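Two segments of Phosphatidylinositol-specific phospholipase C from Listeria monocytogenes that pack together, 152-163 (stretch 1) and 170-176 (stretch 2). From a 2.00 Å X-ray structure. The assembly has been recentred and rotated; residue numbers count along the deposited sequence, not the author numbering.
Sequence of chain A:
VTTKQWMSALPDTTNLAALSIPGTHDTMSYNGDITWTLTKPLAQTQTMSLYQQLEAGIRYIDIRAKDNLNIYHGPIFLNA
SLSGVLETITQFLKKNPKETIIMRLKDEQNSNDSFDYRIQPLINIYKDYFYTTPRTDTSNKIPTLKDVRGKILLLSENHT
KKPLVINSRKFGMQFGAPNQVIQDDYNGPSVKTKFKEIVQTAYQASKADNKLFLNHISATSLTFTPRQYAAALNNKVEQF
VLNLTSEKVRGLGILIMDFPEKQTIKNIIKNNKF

Stretch 1 152-163: ILLLSENHTKKP
Stretch 2 170-176: KFGMQFG

Parallel strands pair through a staggered ladder in which one residue's neighbours, rather than the residue itself, carry the hydrogen bonds, and residues 152-157 and 173-174 of this phospholipase C illustrate the rule. L155 lies opposite M173 (CA to CA, 5.2 Å) and S156 opposite Q174 (CA to CA, 4.8 Å). M173 N donates to L154 O at 2.9 Å, almost linearly (177°); S156 N donates to M173 O at 3.0 Å; F175 N donates to S156 O at 2.8 Å.

F175, just beyond the strand, covers the most surface. Its phi/psi of -72/128 keeps the chain extended, its CA-to-CB bond points toward stretch 1, and chi1 t with chi2 83° places E157 OE1 over one ring face, 3.5 Å from CD2, while L155 CB meets the ring edge 4.1 Å from CD1. E157 reaches there with chi1 and chi2 both t.

Q174 (-83/137, chi1 t) shares a sheet face with S156. Its CD lies 3.5 Å from K161 O, and its CB packs 4.1 Å from P163 CD. The chain returns to this side after a type I turn from N158 to K161, closed by K161 N to N158 O at 3.3 Å. P163 (-66/151, C-gamma endo) points toward stretch 2, its CG 3.6 Å from K170 CD.

On the other face, L155 (-120/96, chi1 m, chi2 t) brings CD2 to 3.6 Å from M173 CG; M173 (-147/176) adopts p, t, p. Before it, G172 has phi/psi of 68/-137, and an ideal CB would sit 2.3 Å from L154 O, so the close approach depends on the absent side chain. One water fills the gap beside the ladder, accepting from S156 OG at 2.7 Å and donating to F171 O at 2.8 Å and M173 O at 2.9 Å.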

ATOM      1  N   ILE A 152       9.352   2.265  -7.580  1.00 22.37           N
ATOM      2  CA  ILE A 152       8.005   1.853  -7.221  1.00 20.63           C
ATOM      3  C   ILE A 152       7.846   0.365  -7.493  1.00 21.13           C
ATOM      4  O   ILE A 152       8.210  -0.114  -8.562  1.00 23.28           O
ATOM      5  CB  ILE A 152       6.935   2.601  -8.073  1.00 17.23           C
ATOM      6  CG1 ILE A 152       6.977   4.101  -7.787  1.00 27.21           C
ATOM      7  CG2 ILE A 152       5.533   2.059  -7.794  1.00 14.65           C
ATOM      8  CD1 ILE A 152       6.062   4.917  -8.681  1.00 26.95           C
ATOM      9  N   LEU A 153       7.358  -0.373  -6.502  1.00 21.25           N
ATOM     10  CA  LEU A 153       7.097  -1.794  -6.672  1.00 16.53           C
ATOM     11  C   LEU A 153       5.598  -1.862  -6.953  1.00 14.08           C
ATOM     12  O   LEU A 153       4.788  -1.692  -6.052  1.00 13.18           O
ATOM     13  CB  LEU A 153       7.444  -2.579  -5.401  1.00 15.75           C
ATOM     14  CG  LEU A 153       7.075  -4.067  -5.471  1.00 18.81           C
ATOM     15  CD1 LEU A 153       7.655  -4.690  -6.738  1.00 23.69           C
ATOM     16  CD2 LEU A 153       7.567  -4.797  -4.245  1.00 23.22           C
ATOM     17  N   LEU A 154       5.234  -2.086  -8.208  1.00 17.00           N
ATOM     18  CA  LEU A 154       3.829  -2.146  -8.607  1.00 15.08           C
ATOM     19  C   LEU A 154       3.137  -3.482  -8.346  1.00 21.63           C
ATOM     20  O   LEU A 154       3.681  -4.544  -8.636  1.00 25.56           O
ATOM     21  CB  LEU A 154       3.701  -1.793 -10.096  1.00  6.24           C
ATOM     22  CG  LEU A 154       2.302  -1.726 -10.717  1.00 15.13           C
ATOM     23  CD1 LEU A 154       1.537  -0.558 -10.135  1.00 10.85           C
ATOM     24  CD2 LEU A 154       2.405  -1.571 -12.228  1.00  7.25           C
ATOM     25  N   LEU A 155       1.930  -3.419  -7.792  1.00 23.35           N
ATOM     26  CA  LEU A 155       1.134  -4.615  -7.536  1.00 24.38           C
ATOM     27  C   LEU A 155      -0.144  -4.411  -8.334  1.00 22.37           C
ATOM     28  O   LEU A 155      -1.051  -3.706  -7.892  1.00 20.92           O
ATOM     29  CB  LEU A 155       0.818  -4.765  -6.045  1.00 14.76           C
ATOM     30  CG  LEU A 155       2.002  -4.976  -5.100  1.00 16.45           C
ATOM     31  CD1 LEU A 155       1.507  -5.106  -3.670  1.00 13.16           C
ATOM     32  CD2 LEU A 155       2.767  -6.220  -5.507  1.00 13.75           C
ATOM     33  N   SER A 156      -0.179  -4.975  -9.539  1.00 24.02           N
ATOM     34  CA  SER A 156      -1.330  -4.838 -10.431  1.00 25.82           C
ATOM     35  C   SER A 156      -2.509  -5.736 -10.119  1.00 25.76           C
ATOM     36  O   SER A 156      -2.356  -6.939  -9.919  1.00 28.26           O
ATOM     37  CB  SER A 156      -0.918  -5.064 -11.886  1.00 25.94           C
ATOM     38  OG  SER A 156      -0.037  -4.052 -12.326  1.00 34.31           O
ATOM     39  N   GLU A 157      -3.696  -5.142 -10.144  1.00 27.23           N
ATOM     40  CA  GLU A 157      -4.933  -5.863  -9.898  1.00 32.45           C
ATOM     41  C   GLU A 157      -5.956  -5.460 -10.949  1.00 38.19           C
ATOM     42  O   GLU A 157      -6.430  -4.320 -10.970  1.00 38.50           O
ATOM     43  CB  GLU A 157      -5.474  -5.553  -8.504  1.00 21.87           C
ATOM     44  CG  GLU A 157      -6.768  -6.276  -8.177  1.00 24.46           C
ATOM     45  CD  GLU A 157      -7.230  -6.054  -6.750  1.00 24.88           C
ATOM     46  OE1 GLU A 157      -6.665  -5.183  -6.060  1.00 29.36           O
ATOM     47  OE2 GLU A 157      -8.167  -6.755  -6.313  1.00 34.32           O
ATOM     48  N   ASN A 158      -6.268  -6.391 -11.840  1.00 47.25           N
ATOM     49  CA  ASN A 158      -7.244  -6.143 -12.888  1.00 54.70           C
ATOM     50  C   ASN A 158      -7.823  -7.432 -13.453  1.00 59.87           C
ATOM     51  O   ASN A 158      -7.546  -8.524 -12.952  1.00 57.70           O
ATOM     52  CB  ASN A 158      -6.658  -5.261 -14.004  1.00 57.11           C
ATOM     53  CG  ASN A 158      -5.329  -5.771 -14.532  1.00 56.42           C
ATOM     54  OD1 ASN A 158      -4.523  -4.997 -15.049  1.00 51.24           O
ATOM     55  ND2 ASN A 158      -5.094  -7.072 -14.409  1.00 59.38           N
ATOM     56  N   HIS A 159      -8.636  -7.282 -14.495  1.00 69.83           N
ATOM     57  CA  HIS A 159      -9.304  -8.395 -15.158  1.00 76.71           C
ATOM     58  C   HIS A 159      -8.350  -9.471 -15.698  1.00 75.17           C
ATOM     59  O   HIS A 159      -8.625 -10.667 -15.572  1.00 72.39           O
ATOM     60  CB  HIS A 159     -10.197  -7.844 -16.281  1.00 85.19           C
ATOM     61  CG  HIS A 159     -11.054  -8.877 -16.947  1.00 96.70           C
ATOM     62  ND1 HIS A 159     -11.206 -10.156 -16.455  1.00100.00           N
ATOM     63  CD2 HIS A 159     -11.799  -8.819 -18.076  1.00 99.09           C
ATOM     64  CE1 HIS A 159     -12.005 -10.842 -17.252  1.00100.00           C
ATOM     65  NE2 HIS A 159     -12.379 -10.052 -18.244  1.00100.00           N
ATOM     66  N   THR A 160      -7.221  -9.044 -16.262  1.00 70.66           N
ATOM     67  CA  THR A 160      -6.236  -9.966 -16.830  1.00 66.99           C
ATOM     68  C   THR A 160      -5.608 -10.928 -15.817  1.00 66.95           C
ATOM     69  O   THR A 160      -5.222 -12.041 -16.173  1.00 66.80           O
ATOM     70  CB  THR A 160      -5.097  -9.204 -17.548  1.00 69.35           C
ATOM     71  OG1 THR A 160      -4.255  -8.566 -16.581  1.00 66.14           O
ATOM     72  CG2 THR A 160      -5.664  -8.148 -18.488  1.00 66.56           C
ATOM     73  N   LYS A 161      -5.499 -10.490 -14.563  1.00 67.37           N
ATOM     74  CA  LYS A 161      -4.913 -11.298 -13.491  1.00 66.94           C
ATOM     75  C   LYS A 161      -3.481 -11.722 -13.789  1.00 64.71           C
ATOM     76  O   LYS A 161      -3.078 -12.851 -13.511  1.00 67.19           O
ATOM     77  CB  LYS A 161      -5.791 -12.512 -13.176  1.00 67.33           C
ATOM     78  CG  LYS A 161      -6.943 -12.179 -12.251  1.00 75.71           C
ATOM     79  CD  LYS A 161      -8.168 -13.028 -12.526  1.00 81.59           C
ATOM     80  CE  LYS A 161      -9.326 -12.612 -11.627  1.00 85.77           C
ATOM     81  NZ  LYS A 161      -9.648 -11.156 -11.753  1.00 85.93           N
ATOM     82  N   LYS A 162      -2.726 -10.799 -14.374  1.00 63.63           N
ATOM     83  CA  LYS A 162      -1.326 -11.017 -14.712  1.00 66.76           C
ATOM     84  C   LYS A 162      -0.589  -9.679 -14.570  1.00 63.10           C
ATOM     85  O   LYS A 162      -1.214  -8.615 -14.615  1.00 63.65           O
ATOM     86  CB  LYS A 162      -1.188 -11.614 -16.129  1.00 71.55           C
ATOM     87  CG  LYS A 162      -1.837 -10.825 -17.266  1.00 80.81           C
ATOM     88  CD  LYS A 162      -0.892  -9.774 -17.847  1.00 90.14           C
ATOM     89  CE  LYS A 162      -1.554  -8.960 -18.954  1.00 92.17           C
ATOM     90  NZ  LYS A 162      -0.661  -7.878 -19.463  1.00 90.22           N
ATOM     91  N   PRO A 163       0.741  -9.712 -14.345  1.00 57.31           N
ATOM     92  CA  PRO A 163       1.531  -8.484 -14.194  1.00 54.15           C
ATOM     93  C   PRO A 163       1.613  -7.613 -15.449  1.00 50.72           C
ATOM     94  O   PRO A 163       1.525  -8.108 -16.576  1.00 49.57           O
ATOM     95  CB  PRO A 163       2.905  -9.012 -13.776  1.00 51.59           C
ATOM     96  CG  PRO A 163       2.967 -10.345 -14.443  1.00 49.37           C
ATOM     97  CD  PRO A 163       1.595 -10.901 -14.177  1.00 53.17           C
ATOM     98  N   LYS A 170       8.662  -6.556 -17.392  1.00 48.12           N
ATOM     99  CA  LYS A 170       7.535  -6.863 -16.520  1.00 41.40           C
ATOM    100  C   LYS A 170       7.605  -5.873 -15.362  1.00 38.22           C
ATOM    101  O   LYS A 170       8.535  -5.916 -14.554  1.00 35.22           O
ATOM    102  CB  LYS A 170       7.639  -8.300 -16.001  1.00 47.02           C
ATOM    103  CG  LYS A 170       6.433  -8.763 -15.199  1.00 50.15           C
ATOM    104  CD  LYS A 170       6.551 -10.227 -14.786  1.00 53.93           C
ATOM    105  CE  LYS A 170       7.682 -10.448 -13.795  1.00 57.61           C
ATOM    106  NZ  LYS A 170       7.688 -11.843 -13.265  1.00 61.34           N
ATOM    107  N   PHE A 171       6.639  -4.961 -15.321  1.00 34.49           N
ATOM    108  CA  PHE A 171       6.574  -3.928 -14.291  1.00 31.87           C
ATOM    109  C   PHE A 171       6.004  -4.420 -12.969  1.00 32.50           C
ATOM    110  O   PHE A 171       4.790  -4.534 -12.800  1.00 32.37           O
ATOM    111  CB  PHE A 171       5.784  -2.720 -14.806  1.00 30.95           C
ATOM    112  CG  PHE A 171       6.522  -1.921 -15.843  1.00 34.38           C
ATOM    113  CD1 PHE A 171       6.858  -2.486 -17.071  1.00 38.24           C
ATOM    114  CD2 PHE A 171       6.914  -0.614 -15.579  1.00 34.81           C
ATOM    115  CE1 PHE A 171       7.575  -1.760 -18.018  1.00 42.16           C
ATOM    116  CE2 PHE A 171       7.632   0.122 -16.517  1.00 34.13           C
ATOM    117  CZ  PHE A 171       7.964  -0.451 -17.740  1.00 41.27           C
ATOM    118  N   GLY A 172       6.900  -4.688 -12.025  1.00 30.12           N
ATOM    119  CA  GLY A 172       6.480  -5.177 -10.728  1.00 31.45           C
ATOM    120  C   GLY A 172       5.911  -6.580 -10.795  1.00 32.28           C
ATOM    121  O   GLY A 172       6.441  -7.445 -11.495  1.00 36.63           O
ATOM    122  N   MET A 173       4.810  -6.795 -10.079  1.00 28.74           N
ATOM    123  CA  MET A 173       4.153  -8.097 -10.032  1.00 28.42           C
ATOM    124  C   MET A 173       2.636  -7.991  -9.878  1.00 27.27           C
ATOM    125  O   MET A 173       2.080  -6.903  -9.738  1.00 32.08           O
ATOM    126  CB  MET A 173       4.752  -8.947  -8.899  1.00 34.25           C
ATOM    127  CG  MET A 173       5.019  -8.172  -7.611  1.00 33.70           C
ATOM    128  SD  MET A 173       5.964  -9.066  -6.355  1.00 39.29           S
ATOM    129  CE  MET A 173       7.623  -8.972  -7.018  1.00 29.03           C
ATOM    130  N   GLN A 174       1.980  -9.142  -9.912  1.00 25.60           N
ATOM    131  CA  GLN A 174       0.534  -9.231  -9.788  1.00 30.26           C
ATOM    132  C   GLN A 174       0.075  -9.211  -8.328  1.00 29.57           C
ATOM    133  O   GLN A 174       0.668  -9.866  -7.468  1.00 32.67           O
ATOM    134  CB  GLN A 174       0.055 -10.522 -10.449  1.00 29.31           C
ATOM    135  CG  GLN A 174      -1.440 -10.734 -10.396  1.00 42.91           C
ATOM    136  CD  GLN A 174      -1.811 -12.199 -10.310  1.00 58.33           C
ATOM    137  OE1 GLN A 174      -1.003 -13.083 -10.623  1.00 66.33           O
ATOM    138  NE2 GLN A 174      -3.034 -12.471  -9.865  1.00 61.56           N
ATOM    139  N   PHE A 175      -0.981  -8.448  -8.056  1.00 30.33           N
ATOM    140  CA  PHE A 175      -1.544  -8.364  -6.717  1.00 26.68           C
ATOM    141  C   PHE A 175      -2.221  -9.703  -6.484  1.00 27.38           C
ATOM    142  O   PHE A 175      -3.016 -10.148  -7.311  1.00 29.65           O
ATOM    143  CB  PHE A 175      -2.582  -7.238  -6.643  1.00 21.97           C
ATOM    144  CG  PHE A 175      -3.208  -7.072  -5.285  1.00 23.19           C
ATOM    145  CD1 PHE A 175      -2.566  -6.345  -4.291  1.00 24.25           C
ATOM    146  CD2 PHE A 175      -4.449  -7.633  -5.001  1.00 23.14           C
ATOM    147  CE1 PHE A 175      -3.148  -6.179  -3.035  1.00 20.22           C
ATOM    148  CE2 PHE A 175      -5.039  -7.471  -3.746  1.00 20.74           C
ATOM    149  CZ  PHE A 175      -4.386  -6.743  -2.763  1.00 18.57           C
ATOM    150  N   GLY A 176      -1.895 -10.354  -5.374  1.00 24.82           N
ATOM    151  CA  GLY A 176      -2.496 -11.647  -5.087  1.00 26.13           C
ATOM    152  C   GLY A 176      -1.668 -12.821  -5.582  1.00 28.65           C
ATOM    153  O   GLY A 176      -2.141 -13.957  -5.588  1.00 28.47           O
TER
HETATM  154  O   HOH W   1       2.255  -5.525 -12.300  1.00 33.25           O